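Local coordinates for protein cyclic GMP-AMP synthase-like receptor (Tribolium castaneum, PDB 7LT2) that senses double-stranded RNA and, as a nucleotidyltransferase, makes the cyclic dinucleotide 2',3'-cGAMP from ATP and GTP to trigger innate immune signalling, at residues A[33-38]-A[147-152]; A[273-278]-A[341-346]; A[295-298]-A[303-306]. All coordinates share one frame; numbering follows the deposited sequence.

Contact 1. Residues A[33-38]-A[147-152]; sequences RTFVEQ and NTLPWV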
ATOM      1  N   ARG A  33     -16.197  -1.385   7.565  1.00 15.99           N
ATOM      2  CA  ARG A  33     -16.707  -2.490   8.376  1.00 14.78           C
ATOM      3  C   ARG A  33     -18.180  -2.748   8.082  1.00 18.25           C
ATOM      4  O   ARG A  33     -18.609  -3.906   7.985  1.00 17.89           O
ATOM      5  CB  ARG A  33     -16.495  -2.213   9.866  1.00 16.56           C
ATOM      6  CG  ARG A  33     -15.129  -2.637  10.385  1.00 20.22           C
ATOM      7  CD  ARG A  33     -15.087  -2.637  11.908  1.00 21.19           C
ATOM      8  NE  ARG A  33     -15.213  -1.286  12.436  1.00 28.04           N
ATOM      9  CZ  ARG A  33     -14.192  -0.466  12.640  1.00 20.93           C
ATOM     10  NH1 ARG A  33     -12.945  -0.844  12.412  1.00 29.27           N
ATOM     11  NH2 ARG A  33     -14.428   0.764  13.083  1.00 29.63           N
ATOM     12  N   THR A  34     -18.970  -1.684   7.930  1.00 17.03           N
ATOM     13  CA  THR A  34     -20.368  -1.858   7.547  1.00 18.32           C
ATOM     14  C   THR A  34     -20.480  -2.585   6.213  1.00 19.28           C
ATOM     15  O   THR A  34     -21.307  -3.491   6.056  1.00 17.57           O
ATOM     16  CB  THR A  34     -21.073  -0.504   7.470  1.00 19.85           C
ATOM     17  OG1 THR A  34     -20.956   0.171   8.729  1.00 19.77           O
ATOM     18  CG2 THR A  34     -22.552  -0.694   7.143  1.00 21.78           C
ATOM     19  N   PHE A  35     -19.642  -2.212   5.244  1.00 15.79           N
ATOM     20  CA  PHE A  35     -19.706  -2.851   3.935  1.00 16.45           C
ATOM     21  C   PHE A  35     -19.283  -4.315   4.007  1.00 17.00           C
ATOM     22  O   PHE A  35     -19.925  -5.180   3.398  1.00 17.57           O
ATOM     23  CB  PHE A  35     -18.839  -2.081   2.934  1.00 14.36           C
ATOM     24  CG  PHE A  35     -19.051  -2.509   1.509  1.00 17.58           C
ATOM     25  CD1 PHE A  35     -20.017  -1.904   0.727  1.00 25.73           C
ATOM     26  CD2 PHE A  35     -18.299  -3.531   0.965  1.00 16.05           C
ATOM     27  CE1 PHE A  35     -20.220  -2.306  -0.582  1.00 21.25           C
ATOM     28  CE2 PHE A  35     -18.496  -3.938  -0.336  1.00 17.76           C
ATOM     29  CZ  PHE A  35     -19.463  -3.323  -1.109  1.00 20.82           C
ATOM     30  N   VAL A  36     -18.208  -4.614   4.744  1.00 15.90           N
ATOM     31  CA  VAL A  36     -17.717  -5.990   4.808  1.00 15.44           C
ATOM     32  C   VAL A  36     -18.700  -6.872   5.567  1.00 17.50           C
ATOM     33  O   VAL A  36     -18.897  -8.046   5.216  1.00 15.76           O
ATOM     34  CB  VAL A  36     -16.301  -6.022   5.419  1.00 17.51           C
ATOM     35  CG1 VAL A  36     -15.889  -7.447   5.811  1.00 17.54           C
ATOM     36  CG2 VAL A  36     -15.301  -5.436   4.435  1.00 15.59           C
ATOM     37  N   GLU A  37     -19.348  -6.325   6.604  1.00 16.65           N
ATOM     38  CA  GLU A  37     -20.376  -7.093   7.304  1.00 16.80           C
ATOM     39  C   GLU A  37     -21.526  -7.439   6.369  1.00 21.10           C
ATOM     40  O   GLU A  37     -22.079  -8.545   6.435  1.00 20.08           O
ATOM     41  CB  GLU A  37     -20.892  -6.324   8.524  1.00 21.96           C
ATOM     42  CG  GLU A  37     -19.975  -6.394   9.732  1.00 25.67           C
ATOM     43  CD  GLU A  37     -19.807  -7.818  10.249  1.00 24.28           C
ATOM     44  OE1 GLU A  37     -20.826  -8.516  10.430  1.00 32.33           O
ATOM     45  OE2 GLU A  37     -18.653  -8.238  10.468  1.00 29.67           O
ATOM     46  N   GLN A  38     -21.897  -6.508   5.486  1.00 20.02           N
ATOM     47  CA  GLN A  38     -22.937  -6.807   4.506  1.00 20.20           C
ATOM     48  C   GLN A  38     -22.460  -7.843   3.498  1.00 18.29           C
ATOM     49  O   GLN A  38     -23.242  -8.699   3.069  1.00 19.80           O
ATOM     50  CB  GLN A  38     -23.385  -5.524   3.802  1.00 22.17           C
ATOM     51  CG  GLN A  38     -24.607  -5.695   2.897  1.00 22.30           C
ATOM     52  CD  GLN A  38     -25.903  -5.865   3.672  1.00 29.36           C
ATOM     53  OE1 GLN A  38     -25.911  -5.914   4.905  1.00 28.27           O
ATOM     54  NE2 GLN A  38     -27.013  -5.957   2.946  1.00 29.60           N
ATOM     55  N   ASN A 147     -25.839  -3.985  -4.466  1.00 20.74           N
ATOM     56  CA  ASN A 147     -27.255  -4.003  -4.824  1.00 18.73           C
ATOM     57  C   ASN A 147     -28.177  -4.063  -3.614  1.00 21.68           C
ATOM     58  O   ASN A 147     -29.346  -3.674  -3.728  1.00 22.88           O
ATOM     59  CB  ASN A 147     -27.569  -5.195  -5.738  1.00 19.42           C
ATOM     60  CG  ASN A 147     -26.991  -5.040  -7.126  1.00 22.25           C
ATOM     61  OD1 ASN A 147     -26.727  -3.930  -7.585  1.00 23.27           O
ATOM     62  ND2 ASN A 147     -26.804  -6.161  -7.814  1.00 22.45           N
ATOM     63  N   THR A 148     -27.691  -4.544  -2.467  1.00 21.33           N
ATOM     64  CA  THR A 148     -28.526  -4.662  -1.280  1.00 24.08           C
ATOM     65  C   THR A 148     -28.527  -3.406  -0.417  1.00 19.05           C
ATOM     66  O   THR A 148     -29.279  -3.349   0.560  1.00 23.57           O
ATOM     67  CB  THR A 148     -28.078  -5.854  -0.422  1.00 24.60           C
ATOM     68  OG1 THR A 148     -26.800  -5.572   0.170  1.00 23.61           O
ATOM     69  CG2 THR A 148     -27.978  -7.112  -1.265  1.00 23.69           C
ATOM     70  N   LEU A 149     -27.714  -2.416  -0.746  1.00 22.75           N
ATOM     71  CA  LEU A 149     -27.621  -1.206   0.053  1.00 22.71           C
ATOM     72  C   LEU A 149     -28.620  -0.171  -0.438  1.00 25.92           C
ATOM     73  O   LEU A 149     -29.040  -0.197  -1.598  1.00 26.25           O
ATOM     74  CB  LEU A 149     -26.204  -0.636  -0.016  1.00 26.20           C
ATOM     75  CG  LEU A 149     -25.080  -1.567   0.445  1.00 29.98           C
ATOM     76  CD1 LEU A 149     -23.728  -0.877   0.321  1.00 29.70           C
ATOM     77  CD2 LEU A 149     -25.316  -2.040   1.868  1.00 30.18           C
ATOM     78  N   PRO A 150     -29.036   0.754   0.430  1.00 25.21           N
ATOM     79  CA  PRO A 150     -29.903   1.849  -0.023  1.00 29.66           C
ATOM     80  C   PRO A 150     -29.160   2.734  -1.010  1.00 28.01           C
ATOM     81  O   PRO A 150     -28.017   3.127  -0.769  1.00 25.93           O
ATOM     82  CB  PRO A 150     -30.232   2.610   1.270  1.00 25.03           C
ATOM     83  CG  PRO A 150     -29.839   1.709   2.385  1.00 31.73           C
ATOM     84  CD  PRO A 150     -28.735   0.843   1.867  1.00 25.86           C
ATOM     85  N   TRP A 151     -29.810   3.041  -2.126  1.00 26.32           N
ATOM     86  CA  TRP A 151     -29.250   3.946  -3.118  1.00 27.97           C
ATOM     87  C   TRP A 151     -29.984   5.276  -3.078  1.00 30.05           C
ATOM     88  O   TRP A 151     -31.214   5.318  -2.975  1.00 28.86           O
ATOM     89  CB  TRP A 151     -29.327   3.364  -4.532  1.00 28.59           C
ATOM     90  CG  TRP A 151     -28.452   2.164  -4.779  1.00 26.02           C
ATOM     91  CD1 TRP A 151     -27.714   1.476  -3.859  1.00 27.16           C
ATOM     92  CD2 TRP A 151     -28.235   1.512  -6.037  1.00 27.71           C
ATOM     93  NE1 TRP A 151     -27.052   0.431  -4.470  1.00 25.58           N
ATOM     94  CE2 TRP A 151     -27.355   0.434  -5.806  1.00 28.89           C
ATOM     95  CE3 TRP A 151     -28.702   1.734  -7.336  1.00 27.06           C
ATOM     96  CZ2 TRP A 151     -26.932  -0.419  -6.828  1.00 29.98           C
ATOM     97  CZ3 TRP A 151     -28.283   0.885  -8.350  1.00 32.04           C
ATOM     98  CH2 TRP A 151     -27.406  -0.178  -8.089  1.00 26.82           C
ATOM     99  N   VAL A 152     -29.220   6.361  -3.151  1.00 28.99           N
ATOM    100  CA  VAL A 152     -29.761   7.694  -3.348  1.00 39.31           C
ATOM    101  C   VAL A 152     -29.197   8.227  -4.657  1.00 39.55           C
ATOM    102  O   VAL A 152     -28.227   7.694  -5.203  1.00 40.16           O
ATOM    103  CB  VAL A 152     -29.430   8.646  -2.178  1.00 34.61           C
ATOM    104  CG1 VAL A 152     -29.981   8.097  -0.875  1.00 36.72           C
ATOM    105  CG2 VAL A 152     -27.926   8.864  -2.076  1.00 30.40           C
TER
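Q38 and L149 bury the most surface here, 59 and 57 Å², and T148 and F35 about half as much each. The polar link is a hydrogen bond from NE2 of Q38 to OG1 of T148, 2.8 Å long. It is nearly straight, with an N-H...O angle of 171°, and the hydroxyl lies within 5° of the amide plane. Q38 swings its CG away from the backbone N (chi1 -172°) and then bends at chi2, which brings the amide out to meet a threonine side chain coming from the opposite direction. OG1 of T148 is also bonded to the carbonyl O of T145 near the end of helix 131-147, so two partners fix the hydroxyl's position.

Beside this polar pair, L149 supplies the apolar half through its two methyl groups. CD2 of L149 runs past the aliphatic part of Q38, 3.9 Å from CG of Q38. CD1 of L149 meets the ring of F35 obliquely, 3.9 Å from both CD1 and CE1 of F35, and the two side chains stand roughly at right angles. F35 is buried and also rests on V142, T145 and L146 of helix 131-147, whereas L149 leans on C157 and L159 of strand 156-161. The contact thus fastens the C-terminal part of the long helix 18-42, which probably corresponds to the spine helix of cGAS-like enzymes, to the connection between helix 131-147 and the sheet of the nucleotidyltransferase fold.

Contact 2. Residues A[273-278]-A[341-346]; sequences HPNIAS and NNISNR
The imidazole of H273 has CG1 of I276 at its edge, in the plane of the ring, while CG2 of I343 approaches the same ring obliquely, 3.6 Å from CG of H273. The ring's far nitrogen, NE2, is hydrogen-bonded to the hydroxyl of Y312, which holds the polar end and leaves the CB and CG side to the isoleucine. The histidine side chain crosses that of I343 at about a right angle. N275 lies along the CD1 methyl of I343, its CB 3.8 Å and its amide OD1 3.9 Å from that methyl.

I343 accounts for the largest share of the buried surface, 88 Å². CG2 of I343 faces the ring of H273, while the CG1-CD1 arm passes CB of H273, with CG1 of I343 3.8 Å from it, and goes on to N275 and I276. There CD1 of I343 lies 4.1 Å from CG1 of I276. The residues that receive I343 belong to a type I beta turn from H273 to I276, whose closing bond runs from N of I276 to O of H273 (3.3 Å).

The turn links helix 258-272 to helix 278-291, with A277 as N-cap of the latter. I343 projects from helix 337-354 onto it, and I276 also packs against Y312 and I316 of helix 301-318, so the junction joins four helices.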
ATOM      1  N   HIS A 273      11.435  14.057 -10.846  1.00 22.43           N
ATOM      2  CA  HIS A 273      11.605  12.760 -11.513  1.00 19.97           C
ATOM      3  C   HIS A 273      10.458  11.808 -11.185  1.00 18.27           C
ATOM      4  O   HIS A 273      10.643  10.790 -10.508  1.00 22.56           O
ATOM      5  CB  HIS A 273      12.966  12.141 -11.174  1.00 21.08           C
ATOM      6  CG  HIS A 273      13.263  12.028  -9.705  1.00 22.81           C
ATOM      7  ND1 HIS A 273      13.657  13.105  -8.939  1.00 20.56           N
ATOM      8  CD2 HIS A 273      13.286  10.953  -8.881  1.00 19.35           C
ATOM      9  CE1 HIS A 273      13.885  12.702  -7.702  1.00 25.37           C
ATOM     10  NE2 HIS A 273      13.662  11.403  -7.638  1.00 19.48           N
ATOM     11  N   PRO A 274       9.262  12.071 -11.723  1.00 21.34           N
ATOM     12  CA  PRO A 274       8.126  11.163 -11.489  1.00 21.92           C
ATOM     13  C   PRO A 274       8.302   9.795 -12.122  1.00 26.15           C
ATOM     14  O   PRO A 274       7.458   8.915 -11.902  1.00 26.43           O
ATOM     15  CB  PRO A 274       6.937  11.907 -12.120  1.00 25.97           C
ATOM     16  CG  PRO A 274       7.429  13.291 -12.422  1.00 25.86           C
ATOM     17  CD  PRO A 274       8.900  13.179 -12.620  1.00 23.68           C
ATOM     18  N   ASN A 275       9.365   9.596 -12.906  1.00 19.52           N
ATOM     19  CA  ASN A 275       9.690   8.291 -13.467  1.00 21.97           C
ATOM     20  C   ASN A 275       9.931   7.229 -12.402  1.00 25.15           C
ATOM     21  O   ASN A 275       9.867   6.035 -12.716  1.00 23.84           O
ATOM     22  CB  ASN A 275      10.937   8.401 -14.341  1.00 19.98           C
ATOM     23  CG  ASN A 275      10.952   9.661 -15.179  1.00 21.54           C
ATOM     24  OD1 ASN A 275      11.079  10.767 -14.656  1.00 21.73           O
ATOM     25  ND2 ASN A 275      10.826   9.497 -16.493  1.00 21.16           N
ATOM     26  N   ILE A 276      10.233   7.631 -11.167  1.00 19.08           N
ATOM     27  CA  ILE A 276      10.574   6.710 -10.086  1.00 19.61           C
ATOM     28  C   ILE A 276       9.334   6.484  -9.232  1.00 21.55           C
ATOM     29  O   ILE A 276       8.745   7.440  -8.715  1.00 22.00           O
ATOM     30  CB  ILE A 276      11.732   7.253  -9.233  1.00 18.68           C
ATOM     31  CG1 ILE A 276      12.982   7.483 -10.090  1.00 20.14           C
ATOM     32  CG2 ILE A 276      12.015   6.317  -8.051  1.00 18.81           C
ATOM     33  CD1 ILE A 276      13.587   6.217 -10.673  1.00 23.38           C
ATOM     34  N   ALA A 277       8.937   5.224  -9.075  1.00 18.05           N
ATOM     35  CA  ALA A 277       7.771   4.905  -8.264  1.00 18.70           C
ATOM     36  C   ALA A 277       8.070   5.087  -6.776  1.00 18.14           C
ATOM     37  O   ALA A 277       9.196   4.884  -6.313  1.00 18.69           O
ATOM     38  CB  ALA A 277       7.316   3.469  -8.531  1.00 20.57           C
ATOM     39  N   SER A 278       7.032   5.463  -6.023  1.00 19.74           N
ATOM     40  CA  SER A 278       7.199   5.712  -4.594  1.00 19.25           C
ATOM     41  C   SER A 278       7.729   4.485  -3.859  1.00 19.17           C
ATOM     42  O   SER A 278       8.529   4.617  -2.927  1.00 16.61           O
ATOM     43  CB  SER A 278       5.877   6.173  -3.984  1.00 20.55           C
ATOM     44  OG  SER A 278       5.491   7.432  -4.509  1.00 21.11           O
ATOM     45  N   ASN A 341      20.400   7.770 -15.761  1.00 24.73           N
ATOM     46  CA  ASN A 341      21.533   8.691 -15.786  1.00 24.24           C
ATOM     47  C   ASN A 341      21.070  10.136 -15.626  1.00 24.81           C
ATOM     48  O   ASN A 341      21.640  10.899 -14.838  1.00 27.30           O
ATOM     49  CB  ASN A 341      22.329   8.527 -17.082  1.00 28.81           C
ATOM     50  CG  ASN A 341      23.182   7.266 -17.099  1.00 27.50           C
ATOM     51  OD1 ASN A 341      23.412   6.641 -16.064  1.00 31.37           O
ATOM     52  ND2 ASN A 341      23.665   6.895 -18.282  1.00 29.76           N
ATOM     53  N   ASN A 342      20.032  10.531 -16.368  1.00 22.97           N
ATOM     54  CA  ASN A 342      19.538  11.901 -16.276  1.00 22.49           C
ATOM     55  C   ASN A 342      19.000  12.201 -14.882  1.00 21.99           C
ATOM     56  O   ASN A 342      19.235  13.287 -14.341  1.00 27.38           O
ATOM     57  CB  ASN A 342      18.447  12.147 -17.320  1.00 22.76           C
ATOM     58  CG  ASN A 342      18.984  12.168 -18.741  1.00 24.12           C
ATOM     59  OD1 ASN A 342      20.178  12.376 -18.974  1.00 27.06           O
ATOM     60  ND2 ASN A 342      18.095  11.967 -19.701  1.00 25.01           N
ATOM     61  N   ILE A 343      18.267  11.257 -14.290  1.00 21.60           N
ATOM     62  CA  ILE A 343      17.710  11.498 -12.963  1.00 23.67           C
ATOM     63  C   ILE A 343      18.825  11.605 -11.930  1.00 25.20           C
ATOM     64  O   ILE A 343      18.809  12.496 -11.073  1.00 24.01           O
ATOM     65  CB  ILE A 343      16.687  10.405 -12.603  1.00 23.62           C
ATOM     66  CG1 ILE A 343      15.473  10.498 -13.530  1.00 26.70           C
ATOM     67  CG2 ILE A 343      16.242  10.540 -11.147  1.00 19.00           C
ATOM     68  CD1 ILE A 343      14.506   9.347 -13.391  1.00 21.57           C
ATOM     69  N   SER A 344      19.822  10.719 -12.005  1.00 22.92           N
ATOM     70  CA  SER A 344      20.945  10.792 -11.073  1.00 24.80           C
ATOM     71  C   SER A 344      21.717  12.099 -11.229  1.00 23.70           C
ATOM     72  O   SER A 344      22.158  12.688 -10.234  1.00 25.77           O
ATOM     73  CB  SER A 344      21.873   9.593 -11.270  1.00 28.94           C
ATOM     74  OG  SER A 344      22.963   9.650 -10.365  1.00 32.53           O
ATOM     75  N   ASN A 345      21.894  12.571 -12.467  1.00 24.30           N
ATOM     76  CA  ASN A 345      22.561  13.854 -12.674  1.00 26.64           C
ATOM     77  C   ASN A 345      21.738  15.004 -12.102  1.00 27.66           C
ATOM     78  O   ASN A 345      22.295  15.937 -11.510  1.00 30.82           O
ATOM     79  CB  ASN A 345      22.828  14.076 -14.164  1.00 24.28           C
ATOM     80  CG  ASN A 345      23.883  13.133 -14.718  1.00 30.03           C
ATOM     81  OD1 ASN A 345      24.693  12.576 -13.977  1.00 32.71           O
ATOM     82  ND2 ASN A 345      23.884  12.959 -16.033  1.00 30.21           N
ATOM     83  N   ARG A 346      20.415  14.960 -12.288  1.00 27.21           N
ATOM     84  CA  ARG A 346      19.514  15.924 -11.660  1.00 25.85           C
ATOM     85  C   ARG A 346      19.740  15.993 -10.157  1.00 27.03           C
ATOM     86  O   ARG A 346      19.946  17.072  -9.590  1.00 27.61           O
ATOM     87  CB  ARG A 346      18.063  15.524 -11.924  1.00 33.70           C
ATOM     88  CG  ARG A 346      17.339  16.221 -13.039  1.00 36.44           C
ATOM     89  CD  ARG A 346      15.853  15.989 -12.807  1.00 36.53           C
ATOM     90  NE  ARG A 346      15.028  16.201 -13.987  1.00 42.66           N
ATOM     91  CZ  ARG A 346      14.251  17.257 -14.174  1.00 36.31           C
ATOM     92  NH1 ARG A 346      14.202  18.246 -13.295  1.00 36.25           N
ATOM     93  NH2 ARG A 346      13.498  17.318 -15.267  1.00 40.25           N
TER

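Contact 3. Residues A[295-298]-A[303-306]; sequences SFWN and EVFM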
ATOM      1  N   SER A 295      20.714   4.621  15.913  1.00 28.57           N
ATOM      2  CA  SER A 295      20.906   6.005  16.330  1.00 25.22           C
ATOM      3  C   SER A 295      20.876   6.982  15.161  1.00 20.11           C
ATOM      4  O   SER A 295      20.689   8.182  15.380  1.00 24.50           O
ATOM      5  CB  SER A 295      22.226   6.139  17.087  1.00 27.80           C
ATOM      6  OG  SER A 295      23.300   5.661  16.298  1.00 34.32           O
ATOM      7  N   PHE A 296      21.044   6.494  13.929  1.00 22.23           N
ATOM      8  CA  PHE A 296      21.051   7.383  12.770  1.00 22.05           C
ATOM      9  C   PHE A 296      19.769   8.200  12.685  1.00 22.69           C
ATOM     10  O   PHE A 296      19.798   9.387  12.340  1.00 23.13           O
ATOM     11  CB  PHE A 296      21.248   6.559  11.498  1.00 21.11           C
ATOM     12  CG  PHE A 296      21.105   7.345  10.229  1.00 20.59           C
ATOM     13  CD1 PHE A 296      22.101   8.215   9.819  1.00 23.58           C
ATOM     14  CD2 PHE A 296      19.980   7.190   9.428  1.00 21.65           C
ATOM     15  CE1 PHE A 296      21.975   8.933   8.642  1.00 24.46           C
ATOM     16  CE2 PHE A 296      19.845   7.901   8.247  1.00 23.92           C
ATOM     17  CZ  PHE A 296      20.845   8.776   7.852  1.00 22.05           C
ATOM     18  N   TRP A 297      18.636   7.589  13.021  1.00 20.02           N
ATOM     19  CA  TRP A 297      17.339   8.233  12.866  1.00 21.26           C
ATOM     20  C   TRP A 297      17.064   9.294  13.923  1.00 21.32           C
ATOM     21  O   TRP A 297      16.042   9.986  13.832  1.00 19.47           O
ATOM     22  CB  TRP A 297      16.253   7.155  12.866  1.00 21.03           C
ATOM     23  CG  TRP A 297      16.558   6.093  11.842  1.00 19.17           C
ATOM     24  CD1 TRP A 297      16.943   4.805  12.085  1.00 19.60           C
ATOM     25  CD2 TRP A 297      16.547   6.246  10.416  1.00 18.91           C
ATOM     26  NE1 TRP A 297      17.155   4.145  10.900  1.00 20.29           N
ATOM     27  CE2 TRP A 297      16.923   5.006   9.860  1.00 20.00           C
ATOM     28  CE3 TRP A 297      16.256   7.312   9.556  1.00 18.49           C
ATOM     29  CZ2 TRP A 297      17.012   4.796   8.481  1.00 19.87           C
ATOM     30  CZ3 TRP A 297      16.341   7.103   8.181  1.00 19.91           C
ATOM     31  CH2 TRP A 297      16.718   5.852   7.660  1.00 20.16           C
ATOM     32  N   ASN A 298      17.947   9.456  14.905  1.00 20.89           N
ATOM     33  CA  ASN A 298      17.810  10.506  15.904  1.00 24.35           C
ATOM     34  C   ASN A 298      18.680  11.717  15.605  1.00 26.64           C
ATOM     35  O   ASN A 298      18.698  12.665  16.397  1.00 26.97           O
ATOM     36  CB  ASN A 298      18.132   9.952  17.296  1.00 24.60           C
ATOM     37  CG  ASN A 298      17.106   8.934  17.751  1.00 27.67           C
ATOM     38  OD1 ASN A 298      15.920   9.070  17.451  1.00 26.25           O
ATOM     39  ND2 ASN A 298      17.557   7.899  18.457  1.00 27.34           N
ATOM     40  N   GLU A 303      20.358  16.417   8.616  1.00 21.43           N
ATOM     41  CA  GLU A 303      21.391  15.415   8.377  1.00 19.91           C
ATOM     42  C   GLU A 303      20.799  14.110   7.852  1.00 21.50           C
ATOM     43  O   GLU A 303      21.364  13.490   6.941  1.00 20.65           O
ATOM     44  CB  GLU A 303      22.207  15.154   9.644  1.00 28.73           C
ATOM     45  CG  GLU A 303      23.337  14.166   9.405  1.00 26.82           C
ATOM     46  CD  GLU A 303      24.287  14.032  10.576  1.00 38.69           C
ATOM     47  OE1 GLU A 303      24.093  14.723  11.601  1.00 30.42           O
ATOM     48  OE2 GLU A 303      25.236  13.228  10.460  1.00 36.62           O
ATOM     49  N   VAL A 304      19.667  13.672   8.406  1.00 21.24           N
ATOM     50  CA  VAL A 304      19.032  12.456   7.901  1.00 19.87           C
ATOM     51  C   VAL A 304      18.591  12.651   6.454  1.00 20.48           C
ATOM     52  O   VAL A 304      18.810  11.781   5.599  1.00 19.88           O
ATOM     53  CB  VAL A 304      17.852  12.047   8.805  1.00 19.21           C
ATOM     54  CG1 VAL A 304      17.121  10.826   8.228  1.00 18.65           C
ATOM     55  CG2 VAL A 304      18.341  11.747  10.215  1.00 20.60           C
ATOM     56  N   PHE A 305      17.969  13.793   6.157  1.00 20.08           N
ATOM     57  CA  PHE A 305      17.528  14.072   4.791  1.00 20.28           C
ATOM     58  C   PHE A 305      18.704  14.095   3.820  1.00 20.17           C
ATOM     59  O   PHE A 305      18.663  13.451   2.765  1.00 18.10           O
ATOM     60  CB  PHE A 305      16.769  15.401   4.750  1.00 18.67           C
ATOM     61  CG  PHE A 305      16.493  15.909   3.350  1.00 20.63           C
ATOM     62  CD1 PHE A 305      15.549  15.289   2.544  1.00 19.37           C
ATOM     63  CD2 PHE A 305      17.157  17.020   2.858  1.00 20.02           C
ATOM     64  CE1 PHE A 305      15.289  15.753   1.265  1.00 20.04           C
ATOM     65  CE2 PHE A 305      16.902  17.493   1.578  1.00 22.47           C
ATOM     66  CZ  PHE A 305      15.968  16.860   0.781  1.00 19.81           C
ATOM     67  N   MET A 306      19.759  14.844   4.153  1.00 22.14           N
ATOM     68  CA  MET A 306      20.901  14.952   3.250  1.00 21.86           C
ATOM     69  C   MET A 306      21.593  13.611   3.056  1.00 20.38           C
ATOM     70  O   MET A 306      22.010  13.272   1.941  1.00 19.85           O
ATOM     71  CB  MET A 306      21.896  15.987   3.778  1.00 22.05           C
ATOM     72  CG  MET A 306      21.409  17.424   3.676  1.00 23.57           C
ATOM     73  SD  MET A 306      21.059  17.917   1.976  1.00 24.52           S
ATOM     74  CE  MET A 306      22.647  17.601   1.215  1.00 25.03           C
TER
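W297 and V304 lie 6.7 Å apart at their CA atoms, where a short 3-10 turn, with N of N298 bonded to O of S295 (3.1 Å), packs against the early part of helix 301-318. V304 is the centre of the contact, with 82 Å² buried, and its two methyl groups have different partners. CG1 of V304 meets both aromatic rings obliquely, 4.0 Å from CE2 of F296 and 3.8 Å from CZ3 of W297. CG2 of V304 instead rests on the backbone, 3.5 Å from the carbonyl O of F296, a van der Waals approach.

The two rings also pack against each other. F296 turns its edge to the indole, placing CD2 of F296 3.5 Å above the plane of W297 and over its centre, while CE2 of W297 lies in the plane of the phenyl ring. The geometry is that of an edge-to-face pair, with the phenyl supplying the edge and the indole the face. F296 additionally makes a cation-pi interaction with K292.

V304 also touches A261 of helix 258-272, and W297 reaches L258 on that helix. The indole also packs on F285, I288 and I289 of helix 278-291; I289 belongs to the manganese site, and the ion is about 7 Å from the W297 side chain. The 3-10 turn and its two aromatic residues thereby touch all three helices, 258-272, 278-291 and 301-318.

In the fold
Contacts 2 and 3 belong to the helical HhH/H2TH-like domain, and contact 1 to the far side of the chain's centre, its own centre 43 and 46 Å from theirs. All three residues that touch in contact 3, and three of the four in contact 2, are buried; contact 1 is only partly so. The chemistry follows: contact 1 pairs a straight side-chain hydrogen bond with apolar packing, whereas contacts 2 and 3 each press one branched aliphatic residue of a helix against aromatic or mixed side chains of a turn. Contacts 2 and 3 share the surrounding helices 258-272, 278-291 and 301-318, and their nearest atoms are about 10 Å apart; helix 337-354 enters contact 2.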